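Local coordinates for protein uncharacterized conserved (Bdellovibrio bacteriovorus, PDB 7O21) that probably acts as an LD-carboxypeptidase of the YkuD family, editing cell-wall peptidoglycan in a process that generates the curved shape of this predatory bacterium, at residues A[35-39]-A[263-267]; A[197-201]-A[212-217]; A[202-208]-A[242-248]; A[277-283]-A[295-301]. All blocks are in the same frame, centred on the assembly; numbering follows the deposited sequence.

Contacts 2, 3 and 4 lie in the NTF2-like part, and contact 1 fastens an N-terminal loop to its sheet. Along the chain, contacts 2 and 3 fall between the two segments of contact 1, and contact 4 follows all three. Helix 184-206 serves contacts 2 and 3, whose centres are about 12 Å apart and whose segments alternate. Strands 246-257, 260-270, 275-287 and 290-300 are successive neighbours in one antiparallel sheet and supply contacts 3, 1 and 4; contacts 1 and 4 have centres about 10 Å apart. Trp201 and Trp205 rest on Ile282 and Lys280 of contact 4, tying helix to sheet. Contact 1 holds the sheet face opposite helix 184-206 to the loop entering the YkuD barrel.

Contact 1: residues A[35-39]-A[263-267]; sequences ETEAF and VKTLQ
A loop is laid across one face of the antiparallel sheet of the NTF2-like fold: 35-39 connects strand 30-32 to strand 42-47 of the YkuD barrel, and 263-267 is an extended piece of strand 260-270. The loop makes a type I beta turn from Thr36 to Phe39, closed by Phe39 N to Thr36 O at 3.0 Å. The two backbones come nearest at Thr36 and Leu266, CA to CA 6.8 Å, and side-chain packing joins them. Along the strand, Val263 points to the opposite sheet face, where it meets Val198 of helix 184-206. Lys264 is fully extended, t at all four chi angles, and lies over one face of the Phe39 ring (chi1 m, chi2 -30°): its CE sits 4.0 Å from the ring centroid as a CH-pi contact, and its NZ 4.8 Å from it, 25° off the normal, as a cation-pi pair. Thr265 turns its side chain away, with OG1 bonded to Ser250 O, yet its backbone C touches the ring edge at Phe39 CE2, 3.9 Å away. Leu266 (t, p) points back toward the loop; its N lies 3.9 Å from Phe39 CE2 and its CB 4.4 Å from Phe39 CZ. The Thr36 hydroxyl bonds to Ser250 OG while resting on the same leucine, Thr36 OG1 to Leu266 CB 3.5 Å.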
# COMPACT_ATOMS: atom_id res chain seq x y z
N GLU A 35 -17.31 -8.52 -14.05
CA GLU A 35 -18.12 -7.65 -14.90
C GLU A 35 -18.05 -6.19 -14.47
O GLU A 35 -18.53 -5.31 -15.21
CB GLU A 35 -19.58 -8.09 -14.88
CG GLU A 35 -20.27 -7.80 -13.55
CD GLU A 35 -21.71 -8.29 -13.52
OE1 GLU A 35 -22.40 -8.19 -14.56
OE2 GLU A 35 -22.16 -8.79 -12.47
N THR A 36 -17.49 -5.89 -13.30
CA THR A 36 -17.55 -4.54 -12.75
C THR A 36 -16.61 -3.60 -13.51
O THR A 36 -15.39 -3.81 -13.53
CB THR A 36 -17.22 -4.59 -11.25
OG1 THR A 36 -18.26 -5.29 -10.56
CG2 THR A 36 -17.10 -3.19 -10.67
N GLU A 37 -17.16 -2.56 -14.14
CA GLU A 37 -16.36 -1.71 -15.01
C GLU A 37 -15.37 -0.82 -14.25
O GLU A 37 -14.43 -0.31 -14.86
CB GLU A 37 -17.27 -0.95 -16.00
CG GLU A 37 -18.03 -1.96 -16.84
CD GLU A 37 -18.95 -1.37 -17.89
OE1 GLU A 37 -18.98 -0.14 -18.09
OE2 GLU A 37 -19.67 -2.17 -18.53
N ALA A 38 -15.56 -0.64 -12.94
CA ALA A 38 -14.57 0.06 -12.14
C ALA A 38 -13.28 -0.75 -12.01
O ALA A 38 -12.24 -0.17 -11.69
CB ALA A 38 -15.14 0.35 -10.75
N PHE A 39 -13.34 -2.05 -12.29
CA PHE A 39 -12.13 -2.88 -12.29
C PHE A 39 -11.63 -2.93 -13.72
O PHE A 39 -11.93 -2.03 -14.51
CB PHE A 39 -12.43 -4.29 -11.77
CG PHE A 39 -13.12 -4.33 -10.41
CD1 PHE A 39 -12.91 -3.33 -9.47
CD2 PHE A 39 -13.97 -5.37 -10.10
CE1 PHE A 39 -13.56 -3.39 -8.22
CE2 PHE A 39 -14.61 -5.44 -8.86
CZ PHE A 39 -14.41 -4.45 -7.93
N VAL A 263 -10.68 -14.24 -5.17
CA VAL A 263 -11.98 -13.82 -5.70
C VAL A 263 -12.13 -12.33 -5.39
O VAL A 263 -11.91 -11.91 -4.25
CB VAL A 263 -13.13 -14.62 -5.07
CG1 VAL A 263 -14.46 -14.16 -5.59
CG2 VAL A 263 -12.95 -16.11 -5.37
N LYS A 264 -12.47 -11.53 -6.41
CA LYS A 264 -12.70 -10.10 -6.20
C LYS A 264 -14.01 -9.71 -6.86
O LYS A 264 -14.28 -10.10 -8.01
CB LYS A 264 -11.54 -9.28 -6.77
CG LYS A 264 -11.68 -7.77 -6.57
CD LYS A 264 -10.48 -7.07 -7.20
CE LYS A 264 -10.55 -5.55 -7.05
NZ LYS A 264 -9.25 -4.91 -7.50
N THR A 265 -14.84 -8.97 -6.12
CA THR A 265 -16.20 -8.65 -6.56
C THR A 265 -16.60 -7.28 -6.01
O THR A 265 -16.00 -6.78 -5.06
CB THR A 265 -17.17 -9.74 -6.09
OG1 THR A 265 -18.51 -9.43 -6.50
CG2 THR A 265 -17.16 -9.86 -4.59
N LEU A 266 -17.59 -6.66 -6.65
CA LEU A 266 -18.30 -5.52 -6.07
C LEU A 266 -19.47 -6.06 -5.25
O LEU A 266 -20.34 -6.77 -5.77
CB LEU A 266 -18.78 -4.58 -7.17
CG LEU A 266 -19.39 -3.26 -6.68
CD1 LEU A 266 -18.36 -2.42 -5.94
CD2 LEU A 266 -19.94 -2.46 -7.85
N GLN A 267 -19.47 -5.76 -3.96
CA GLN A 267 -20.40 -6.34 -3.00
C GLN A 267 -21.39 -5.29 -2.51
O GLN A 267 -20.98 -4.20 -2.11
CB GLN A 267 -19.62 -6.88 -1.81
CG GLN A 267 -20.47 -7.33 -0.63
CD GLN A 267 -19.61 -7.61 0.60
OE1 GLN A 267 -18.92 -8.63 0.66
NE2 GLN A 267 -19.59 -6.69 1.54

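Contact 2: residues A[197-201]-A[212-217]; sequences FVESW and KYQTFY
Phe216 is the bump and the flank of residues 197-201 of helix 184-206 the hollow. The chain is helical at 212-213 and passes through a type I turn, Gln214 to Tyr217 (Tyr217 N to Gln214 O 3.1 Å); the CA atoms of Trp201 and Tyr213 approach to 6.4 Å. The Phe216 ring (chi1 m) enters a notch made by Phe197, Ser200 and Trp201. One of its faces takes Trp201 CB, 3.8 Å from the centroid, while its edge meets the face of Phe197 in an offset edge-to-face pair (67°, Phe197 CE1 to Phe216 CD1 3.7 Å) and Ser200 OG lies 3.4 Å from Phe216 CZ. Trp201 (chi1 t) in turn directs the edge of its five-membered ring at the Phe216 face, centroids 5.4 Å apart, planes at 74°. Its NE1 donates to Tyr217 OH at 2.9 Å, a hydroxyl also bonded to Glu296. Tyr213 fills in beside the indole, Trp201 NE1 to Tyr213 CE1 3.8 Å, the rings near parallel but slid apart. The five rings make an aromatic cluster between the long helix of the NTF2-like domain and helix 210-214 with the turn after it.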
# COMPACT_ATOMS: atom_id res chain seq x y z
N PHE A 197 -18.74 -22.61 -5.20
CA PHE A 197 -18.11 -22.37 -3.90
C PHE A 197 -18.41 -20.95 -3.41
O PHE A 197 -18.88 -20.76 -2.28
CB PHE A 197 -16.59 -22.61 -3.99
CG PHE A 197 -15.82 -22.22 -2.74
CD1 PHE A 197 -15.66 -23.12 -1.68
CD2 PHE A 197 -15.26 -20.96 -2.62
CE1 PHE A 197 -14.94 -22.76 -0.55
CE2 PHE A 197 -14.55 -20.60 -1.49
CZ PHE A 197 -14.39 -21.51 -0.45
N VAL A 198 -18.20 -19.95 -4.27
CA VAL A 198 -18.49 -18.57 -3.88
C VAL A 198 -19.96 -18.41 -3.54
O VAL A 198 -20.31 -17.70 -2.58
CB VAL A 198 -18.05 -17.60 -5.00
CG1 VAL A 198 -18.50 -16.18 -4.66
CG2 VAL A 198 -16.54 -17.67 -5.20
N GLU A 199 -20.85 -19.02 -4.32
CA GLU A 199 -22.28 -18.85 -4.06
C GLU A 199 -22.68 -19.51 -2.75
O GLU A 199 -23.54 -19.00 -2.02
CB GLU A 199 -23.11 -19.38 -5.23
CG GLU A 199 -24.59 -19.52 -4.94
CD GLU A 199 -25.30 -18.19 -4.73
OE1 GLU A 199 -24.70 -17.13 -5.01
OE2 GLU A 199 -26.46 -18.22 -4.28
N SER A 200 -22.08 -20.66 -2.44
CA SER A 200 -22.34 -21.33 -1.17
C SER A 200 -21.93 -20.44 0.00
O SER A 200 -22.66 -20.36 1.01
CB SER A 200 -21.61 -22.67 -1.14
OG SER A 200 -21.99 -23.45 -0.02
N TRP A 201 -20.77 -19.80 -0.09
CA TRP A 201 -20.33 -18.86 0.93
C TRP A 201 -21.29 -17.69 1.02
O TRP A 201 -21.75 -17.33 2.11
CB TRP A 201 -18.90 -18.40 0.60
CG TRP A 201 -18.43 -17.18 1.35
CD1 TRP A 201 -17.93 -17.15 2.61
CD2 TRP A 201 -18.35 -15.84 0.85
NE1 TRP A 201 -17.59 -15.86 2.96
CE2 TRP A 201 -17.82 -15.04 1.88
CE3 TRP A 201 -18.69 -15.24 -0.37
CZ2 TRP A 201 -17.63 -13.66 1.74
CZ3 TRP A 201 -18.50 -13.88 -0.51
CH2 TRP A 201 -17.97 -13.10 0.54
N LYS A 212 -22.63 -22.96 9.08
CA LYS A 212 -22.18 -23.16 7.71
C LYS A 212 -21.13 -22.13 7.32
O LYS A 212 -20.08 -22.47 6.76
CB LYS A 212 -23.38 -23.12 6.75
CG LYS A 212 -23.02 -23.42 5.30
CD LYS A 212 -22.45 -24.81 5.13
CE LYS A 212 -22.12 -25.11 3.67
NZ LYS A 212 -23.32 -25.08 2.78
N TYR A 213 -21.39 -20.86 7.63
CA TYR A 213 -20.47 -19.79 7.25
C TYR A 213 -19.07 -20.04 7.81
O TYR A 213 -18.07 -19.84 7.10
CB TYR A 213 -21.04 -18.47 7.75
CG TYR A 213 -20.20 -17.23 7.58
CD1 TYR A 213 -20.20 -16.53 6.38
CD2 TYR A 213 -19.47 -16.72 8.64
CE1 TYR A 213 -19.47 -15.36 6.25
CE2 TYR A 213 -18.74 -15.57 8.51
CZ TYR A 213 -18.74 -14.89 7.31
OH TYR A 213 -18.02 -13.73 7.20
N GLN A 214 -18.98 -20.49 9.06
CA GLN A 214 -17.68 -20.72 9.69
C GLN A 214 -16.84 -21.73 8.92
O GLN A 214 -15.60 -21.63 8.94
CB GLN A 214 -17.85 -21.21 11.13
CG GLN A 214 -18.19 -20.14 12.14
CD GLN A 214 -18.28 -20.70 13.55
OE1 GLN A 214 -18.40 -21.91 13.74
NE2 GLN A 214 -18.21 -19.83 14.54
N THR A 215 -17.47 -22.71 8.26
CA THR A 215 -16.70 -23.75 7.59
C THR A 215 -15.86 -23.19 6.45
O THR A 215 -14.95 -23.88 5.97
CB THR A 215 -17.60 -24.87 7.03
OG1 THR A 215 -18.46 -24.37 6.01
CG2 THR A 215 -18.42 -25.55 8.14
N PHE A 216 -16.14 -21.97 6.00
CA PHE A 216 -15.40 -21.38 4.89
C PHE A 216 -14.11 -20.70 5.33
O PHE A 216 -13.35 -20.27 4.45
CB PHE A 216 -16.27 -20.37 4.15
CG PHE A 216 -17.39 -20.99 3.37
CD1 PHE A 216 -17.19 -21.43 2.08
CD2 PHE A 216 -18.65 -21.16 3.94
CE1 PHE A 216 -18.21 -22.01 1.36
CE2 PHE A 216 -19.68 -21.73 3.22
CZ PHE A 216 -19.47 -22.17 1.94
N TYR A 217 -13.83 -20.61 6.63
CA TYR A 217 -12.75 -19.79 7.16
C TYR A 217 -11.67 -20.64 7.82
O TYR A 217 -11.97 -21.57 8.57
CB TYR A 217 -13.29 -18.74 8.15
CG TYR A 217 -14.07 -17.68 7.42
CD1 TYR A 217 -15.38 -17.90 7.03
CD2 TYR A 217 -13.47 -16.49 7.04
CE1 TYR A 217 -16.09 -16.96 6.32
CE2 TYR A 217 -14.17 -15.54 6.33
CZ TYR A 217 -15.48 -15.77 5.98
OH TYR A 217 -16.18 -14.84 5.25
O HOH W 1 -24.10 -25.40 -0.27

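Contact 3: residues A[202-208]-A[242-248]; sequences RQAWENQ and YEYIKVH
Arg202 opens the contact on the last turns of helix 184-206; the axis of the helical piece 202-206 runs at 158° to that of strand piece 246-248, closest approach 8.0 Å. Its side chain (chi1 t) sends NH1 to Val247 O, 2.8 Å, and the same NH1 pairs with Glu206 OE2 at 3.2 Å, a salt bridge one helical turn on; NH2 is engaged by Glu199. Trp205 (chi1 t, chi2 10°) lays its indole against the strand: Val247 CG2 stands over the six-membered ring, 4.2 Å from its centroid in a CH-pi contact, and Ile245 CD1 is 4.0 Å from Trp205 CD1. This is the helix-on-sheet packing of the NTF2-like fold, where the long helix packs on one face of the curved antiparallel sheet. Glu206 lies nearest the strand backbone, Glu206 CA to Val247 CA 5.6 Å. It extends (t, t) so that OE2 accepts Val247 N at 2.9 Å, while its CG touches Ile245 O at 3.4 Å. Gln208 is the first residue to leave helical phi/psi, with positive phi (48°), in a Schellman motif, Gln208 N bonding to Trp205 O at 2.8 Å. Its side chain (m, t) then reaches the connection after helix 228-241: Gln208 NE2 donates to Tyr242 O at 3.0 Å, Gln208 CG packs on Ile245 CD1 at 3.8 Å, and a water joins Gln208 NE2 (3.2 Å), Glu206 O (2.6 Å) and Ile245 N (3.0 Å).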
# COMPACT_ATOMS: atom_id res chain seq x y z
N ARG A 202 -21.64 -17.10 -0.13
CA ARG A 202 -22.56 -15.96 -0.13
C ARG A 202 -23.89 -16.33 0.52
O ARG A 202 -24.42 -15.57 1.34
CB ARG A 202 -22.79 -15.44 -1.55
CG ARG A 202 -23.57 -14.11 -1.60
CD ARG A 202 -24.26 -13.89 -2.92
NE ARG A 202 -25.25 -14.93 -3.19
CZ ARG A 202 -26.47 -14.95 -2.67
NH1 ARG A 202 -26.86 -13.97 -1.85
NH2 ARG A 202 -27.31 -15.93 -2.96
N GLN A 203 -24.44 -17.49 0.15
CA GLN A 203 -25.72 -17.91 0.71
C GLN A 203 -25.62 -18.14 2.22
O GLN A 203 -26.53 -17.75 2.97
CB GLN A 203 -26.22 -19.18 0.02
CG GLN A 203 -26.85 -18.95 -1.35
CD GLN A 203 -27.27 -20.25 -2.03
OE1 GLN A 203 -27.23 -21.32 -1.42
NE2 GLN A 203 -27.65 -20.16 -3.30
N ALA A 204 -24.53 -18.75 2.68
CA ALA A 204 -24.38 -19.00 4.12
C ALA A 204 -24.31 -17.69 4.89
O ALA A 204 -24.94 -17.54 5.95
CB ALA A 204 -23.15 -19.86 4.39
N TRP A 205 -23.55 -16.73 4.37
CA TRP A 205 -23.49 -15.42 4.99
C TRP A 205 -24.87 -14.76 4.99
O TRP A 205 -25.36 -14.31 6.04
CB TRP A 205 -22.46 -14.58 4.23
CG TRP A 205 -22.21 -13.22 4.80
CD1 TRP A 205 -22.65 -12.74 6.01
CD2 TRP A 205 -21.46 -12.16 4.19
NE1 TRP A 205 -22.22 -11.44 6.18
CE2 TRP A 205 -21.49 -11.07 5.08
CE3 TRP A 205 -20.78 -12.04 2.98
CZ2 TRP A 205 -20.86 -9.86 4.79
CZ3 TRP A 205 -20.15 -10.83 2.70
CH2 TRP A 205 -20.19 -9.76 3.60
N GLU A 206 -25.53 -14.72 3.82
CA GLU A 206 -26.83 -14.06 3.72
C GLU A 206 -27.87 -14.70 4.63
O GLU A 206 -28.69 -14.00 5.25
CB GLU A 206 -27.30 -14.04 2.27
CG GLU A 206 -28.63 -13.32 2.07
CD GLU A 206 -28.98 -13.19 0.60
OE1 GLU A 206 -29.49 -14.17 0.02
OE2 GLU A 206 -28.72 -12.12 0.01
N ASN A 207 -27.89 -16.04 4.70
CA ASN A 207 -28.77 -16.73 5.63
C ASN A 207 -28.35 -16.54 7.07
O ASN A 207 -29.09 -16.95 7.97
CB ASN A 207 -28.75 -18.23 5.32
CG ASN A 207 -29.56 -18.60 4.11
OD1 ASN A 207 -30.54 -17.93 3.77
ND2 ASN A 207 -29.18 -19.69 3.45
N GLN A 208 -27.19 -15.95 7.30
CA GLN A 208 -26.60 -15.88 8.64
C GLN A 208 -26.63 -17.24 9.32
O GLN A 208 -26.98 -17.38 10.49
CB GLN A 208 -27.22 -14.75 9.46
CG GLN A 208 -27.14 -13.43 8.72
CD GLN A 208 -27.51 -12.24 9.58
OE1 GLN A 208 -26.65 -11.60 10.19
NE2 GLN A 208 -28.80 -11.93 9.61
N TYR A 242 -29.81 -7.77 13.67
CA TYR A 242 -30.41 -7.56 12.35
C TYR A 242 -30.72 -8.93 11.79
O TYR A 242 -29.83 -9.62 11.28
CB TYR A 242 -29.45 -6.79 11.45
CG TYR A 242 -29.06 -5.46 12.04
CD1 TYR A 242 -30.02 -4.58 12.51
CD2 TYR A 242 -27.72 -5.10 12.17
CE1 TYR A 242 -29.67 -3.36 13.07
CE2 TYR A 242 -27.36 -3.89 12.73
CZ TYR A 242 -28.34 -3.02 13.17
OH TYR A 242 -27.99 -1.81 13.73
N GLU A 243 -32.00 -9.31 11.86
CA GLU A 243 -32.40 -10.68 11.57
C GLU A 243 -32.20 -11.03 10.10
O GLU A 243 -31.77 -12.15 9.78
CB GLU A 243 -33.87 -10.89 11.95
CG GLU A 243 -34.31 -12.34 11.94
CD GLU A 243 -35.70 -12.54 12.50
OE1 GLU A 243 -35.82 -13.11 13.61
OE2 GLU A 243 -36.68 -12.13 11.84
N TYR A 244 -32.51 -10.12 9.19
CA TYR A 244 -32.46 -10.40 7.76
C TYR A 244 -31.49 -9.44 7.08
O TYR A 244 -31.59 -8.22 7.25
CB TYR A 244 -33.84 -10.31 7.11
CG TYR A 244 -34.82 -11.34 7.62
CD1 TYR A 244 -34.71 -12.67 7.24
CD2 TYR A 244 -35.84 -10.99 8.48
CE1 TYR A 244 -35.60 -13.63 7.71
CE2 TYR A 244 -36.74 -11.93 8.95
CZ TYR A 244 -36.61 -13.25 8.56
OH TYR A 244 -37.51 -14.18 9.03
N ILE A 245 -30.57 -10.00 6.30
CA ILE A 245 -29.64 -9.22 5.50
C ILE A 245 -29.67 -9.72 4.07
O ILE A 245 -30.17 -10.81 3.77
CB ILE A 245 -28.20 -9.24 6.07
CG1 ILE A 245 -27.62 -10.66 6.02
CG2 ILE A 245 -28.16 -8.67 7.49
CD1 ILE A 245 -26.11 -10.71 6.28
N LYS A 246 -29.13 -8.89 3.17
CA LYS A 246 -29.00 -9.20 1.76
C LYS A 246 -27.55 -8.99 1.37
O LYS A 246 -26.98 -7.94 1.69
CB LYS A 246 -29.88 -8.26 0.92
CG LYS A 246 -31.38 -8.55 0.97
CD LYS A 246 -32.17 -7.27 0.73
CE LYS A 246 -33.00 -7.33 -0.53
NZ LYS A 246 -32.24 -6.85 -1.72
N VAL A 247 -26.96 -9.97 0.69
CA VAL A 247 -25.59 -9.86 0.19
C VAL A 247 -25.63 -10.16 -1.30
O VAL A 247 -26.01 -11.26 -1.71
CB VAL A 247 -24.62 -10.81 0.90
CG1 VAL A 247 -23.19 -10.59 0.37
CG2 VAL A 247 -24.69 -10.62 2.41
N HIS A 248 -25.24 -9.19 -2.12
CA HIS A 248 -25.21 -9.36 -3.57
C HIS A 248 -23.80 -9.10 -4.07
O HIS A 248 -23.14 -8.15 -3.63
CB HIS A 248 -26.21 -8.43 -4.24
CG HIS A 248 -27.64 -8.77 -3.94
ND1 HIS A 248 -28.57 -7.82 -3.59
CD2 HIS A 248 -28.28 -9.96 -3.93
CE1 HIS A 248 -29.73 -8.41 -3.37
NE2 HIS A 248 -29.59 -9.71 -3.58
O HOH W 2 -30.33 -12.89 7.00
O HOH W 3 -27.01 -8.86 10.62

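Contact 4: residues A[277-283]-A[295-301]; sequences YGVKTIY and REEWAPF
Two strands of a beta hairpin, 275-287 and 290-300, pair antiparallel here along the edge of the NTF2-like sheet. The register runs from Tyr283 opposite Arg295 to Gly278 opposite Pro300. Hydrogen-bonded pairs are Val279-Ala299 (Val279 N to Ala299 O 2.7 Å), Thr281-Glu297 (Glu297 N to Thr281 O 2.9 Å) and Tyr283-Arg295 (Tyr283 N to Arg295 O 3.0 Å); Phe301 N to Tyr277 O, 3.0 Å, extends the ladder. The axes of the pieces 277-283 and 295-300 approach to 4.3 Å, with their directions at 154°. Lys280, Ile282, Glu296 and Trp298 share the sheet face against which helix 184-206 packs with Trp201 and Trp205. There Lys280 curls its chain (t, p, p, p) to bring NZ to Glu296 OE2, a 2.7 Å salt bridge; Gln267 also takes that NZ, and Glu296 OE1 bonds to Tyr217. Trp298 (chi1 t) packs beside Gly278, Trp298 NE1 to Gly278 CA 3.4 Å, and an ideal CB on Gly278 would clash with Trp298 CE2 at 2.2 Å. The indole makes a cation-pi contact with Lys103 of the second subunit. On the Val279, Thr281 and Tyr283 face, Tyr283 OH lies 3.1 Å from Glu297 OE1, and the Tyr283 ring meets Phe122 edge-to-face.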
# COMPACT_ATOMS: atom_id res chain seq x y z
N TYR A 277 -21.88 -0.39 -0.49
CA TYR A 277 -21.22 -1.01 -1.64
C TYR A 277 -19.72 -0.92 -1.42
O TYR A 277 -19.21 0.10 -0.95
CB TYR A 277 -21.58 -0.27 -2.95
CG TYR A 277 -23.06 -0.29 -3.28
CD1 TYR A 277 -23.93 0.58 -2.66
CD2 TYR A 277 -23.58 -1.18 -4.22
CE1 TYR A 277 -25.28 0.57 -2.95
CE2 TYR A 277 -24.93 -1.19 -4.52
CZ TYR A 277 -25.78 -0.31 -3.87
OH TYR A 277 -27.13 -0.31 -4.16
N GLY A 278 -19.01 -1.98 -1.76
CA GLY A 278 -17.57 -1.93 -1.57
C GLY A 278 -16.91 -3.04 -2.36
O GLY A 278 -17.57 -3.96 -2.85
N VAL A 279 -15.60 -2.92 -2.48
CA VAL A 279 -14.80 -3.90 -3.20
C VAL A 279 -14.43 -4.99 -2.20
O VAL A 279 -13.78 -4.72 -1.19
CB VAL A 279 -13.56 -3.25 -3.80
CG1 VAL A 279 -12.70 -4.29 -4.50
CG2 VAL A 279 -13.98 -2.15 -4.79
N LYS A 280 -14.83 -6.22 -2.49
CA LYS A 280 -14.60 -7.37 -1.61
C LYS A 280 -13.57 -8.27 -2.27
O LYS A 280 -13.77 -8.74 -3.40
CB LYS A 280 -15.91 -8.11 -1.40
CG LYS A 280 -15.82 -9.45 -0.64
CD LYS A 280 -14.97 -9.44 0.63
CE LYS A 280 -15.52 -8.50 1.73
NZ LYS A 280 -16.72 -9.07 2.40
N THR A 281 -12.43 -8.47 -1.60
CA THR A 281 -11.42 -9.40 -2.08
C THR A 281 -11.24 -10.51 -1.05
O THR A 281 -11.02 -10.23 0.13
CB THR A 281 -10.08 -8.70 -2.28
OG1 THR A 281 -10.29 -7.51 -3.05
CG2 THR A 281 -9.14 -9.61 -3.02
N ILE A 282 -11.34 -11.75 -1.51
CA ILE A 282 -11.23 -12.94 -0.68
C ILE A 282 -9.96 -13.68 -1.09
O ILE A 282 -9.73 -13.93 -2.28
CB ILE A 282 -12.46 -13.84 -0.89
CG1 ILE A 282 -13.74 -13.05 -0.61
CG2 ILE A 282 -12.36 -15.11 -0.04
CD1 ILE A 282 -15.00 -13.72 -1.14
N TYR A 283 -9.13 -14.02 -0.11
CA TYR A 283 -7.92 -14.80 -0.31
C TYR A 283 -8.13 -16.13 0.39
O TYR A 283 -8.44 -16.15 1.59
CB TYR A 283 -6.72 -14.10 0.34
CG TYR A 283 -6.40 -12.72 -0.19
CD1 TYR A 283 -7.17 -11.62 0.17
CD2 TYR A 283 -5.31 -12.53 -1.03
CE1 TYR A 283 -6.86 -10.35 -0.31
CE2 TYR A 283 -5.01 -11.26 -1.51
CZ TYR A 283 -5.78 -10.19 -1.15
OH TYR A 283 -5.47 -8.93 -1.62
N ARG A 295 -7.87 -14.52 4.38
CA ARG A 295 -7.93 -13.07 4.49
C ARG A 295 -9.15 -12.60 3.71
O ARG A 295 -9.52 -13.19 2.71
CB ARG A 295 -6.69 -12.39 3.88
CG ARG A 295 -5.32 -12.91 4.33
CD ARG A 295 -4.93 -12.37 5.71
NE ARG A 295 -3.58 -12.77 6.11
CZ ARG A 295 -3.28 -13.84 6.84
NH1 ARG A 295 -2.02 -14.10 7.15
NH2 ARG A 295 -4.24 -14.66 7.26
N GLU A 296 -9.80 -11.54 4.20
CA GLU A 296 -10.96 -10.98 3.52
C GLU A 296 -10.90 -9.47 3.69
O GLU A 296 -10.86 -8.97 4.82
CB GLU A 296 -12.25 -11.55 4.13
CG GLU A 296 -13.54 -11.06 3.45
CD GLU A 296 -14.76 -11.84 3.87
OE1 GLU A 296 -14.59 -12.96 4.40
OE2 GLU A 296 -15.90 -11.35 3.68
N GLU A 297 -10.90 -8.74 2.57
CA GLU A 297 -10.75 -7.29 2.56
C GLU A 297 -12.00 -6.63 1.99
O GLU A 297 -12.70 -7.20 1.16
CB GLU A 297 -9.54 -6.86 1.71
CG GLU A 297 -8.19 -7.36 2.22
CD GLU A 297 -7.03 -6.93 1.33
OE1 GLU A 297 -7.15 -6.98 0.08
OE2 GLU A 297 -5.98 -6.53 1.88
N TRP A 298 -12.27 -5.42 2.46
CA TRP A 298 -13.38 -4.62 1.96
C TRP A 298 -12.92 -3.18 1.89
O TRP A 298 -12.32 -2.66 2.84
CB TRP A 298 -14.61 -4.75 2.87
CG TRP A 298 -15.86 -4.02 2.39
CD1 TRP A 298 -16.89 -4.54 1.64
CD2 TRP A 298 -16.23 -2.66 2.67
NE1 TRP A 298 -17.85 -3.59 1.43
CE2 TRP A 298 -17.47 -2.42 2.04
CE3 TRP A 298 -15.62 -1.62 3.38
CZ2 TRP A 298 -18.12 -1.18 2.11
CZ3 TRP A 298 -16.27 -0.39 3.44
CH2 TRP A 298 -17.50 -0.19 2.81
N ALA A 299 -13.16 -2.54 0.74
CA ALA A 299 -12.88 -1.11 0.59
C ALA A 299 -14.14 -0.44 0.05
O ALA A 299 -14.81 -0.98 -0.83
CB ALA A 299 -11.72 -0.90 -0.39
N PRO A 300 -14.51 0.73 0.58
CA PRO A 300 -15.76 1.36 0.15
C PRO A 300 -15.71 1.75 -1.32
O PRO A 300 -14.65 2.08 -1.87
CB PRO A 300 -15.87 2.59 1.05
CG PRO A 300 -14.48 2.90 1.44
CD PRO A 300 -13.74 1.59 1.50
N PHE A 301 -16.87 1.70 -1.96
CA PHE A 301 -17.01 2.05 -3.37
C PHE A 301 -18.06 3.14 -3.53
O PHE A 301 -19.15 3.05 -2.96
CB PHE A 301 -17.47 0.84 -4.19
CG PHE A 301 -17.92 1.20 -5.58
CD1 PHE A 301 -17.00 1.25 -6.62
CD2 PHE A 301 -19.24 1.50 -5.84
CE1 PHE A 301 -17.41 1.59 -7.90
CE2 PHE A 301 -19.66 1.84 -7.12
CZ PHE A 301 -18.74 1.88 -8.15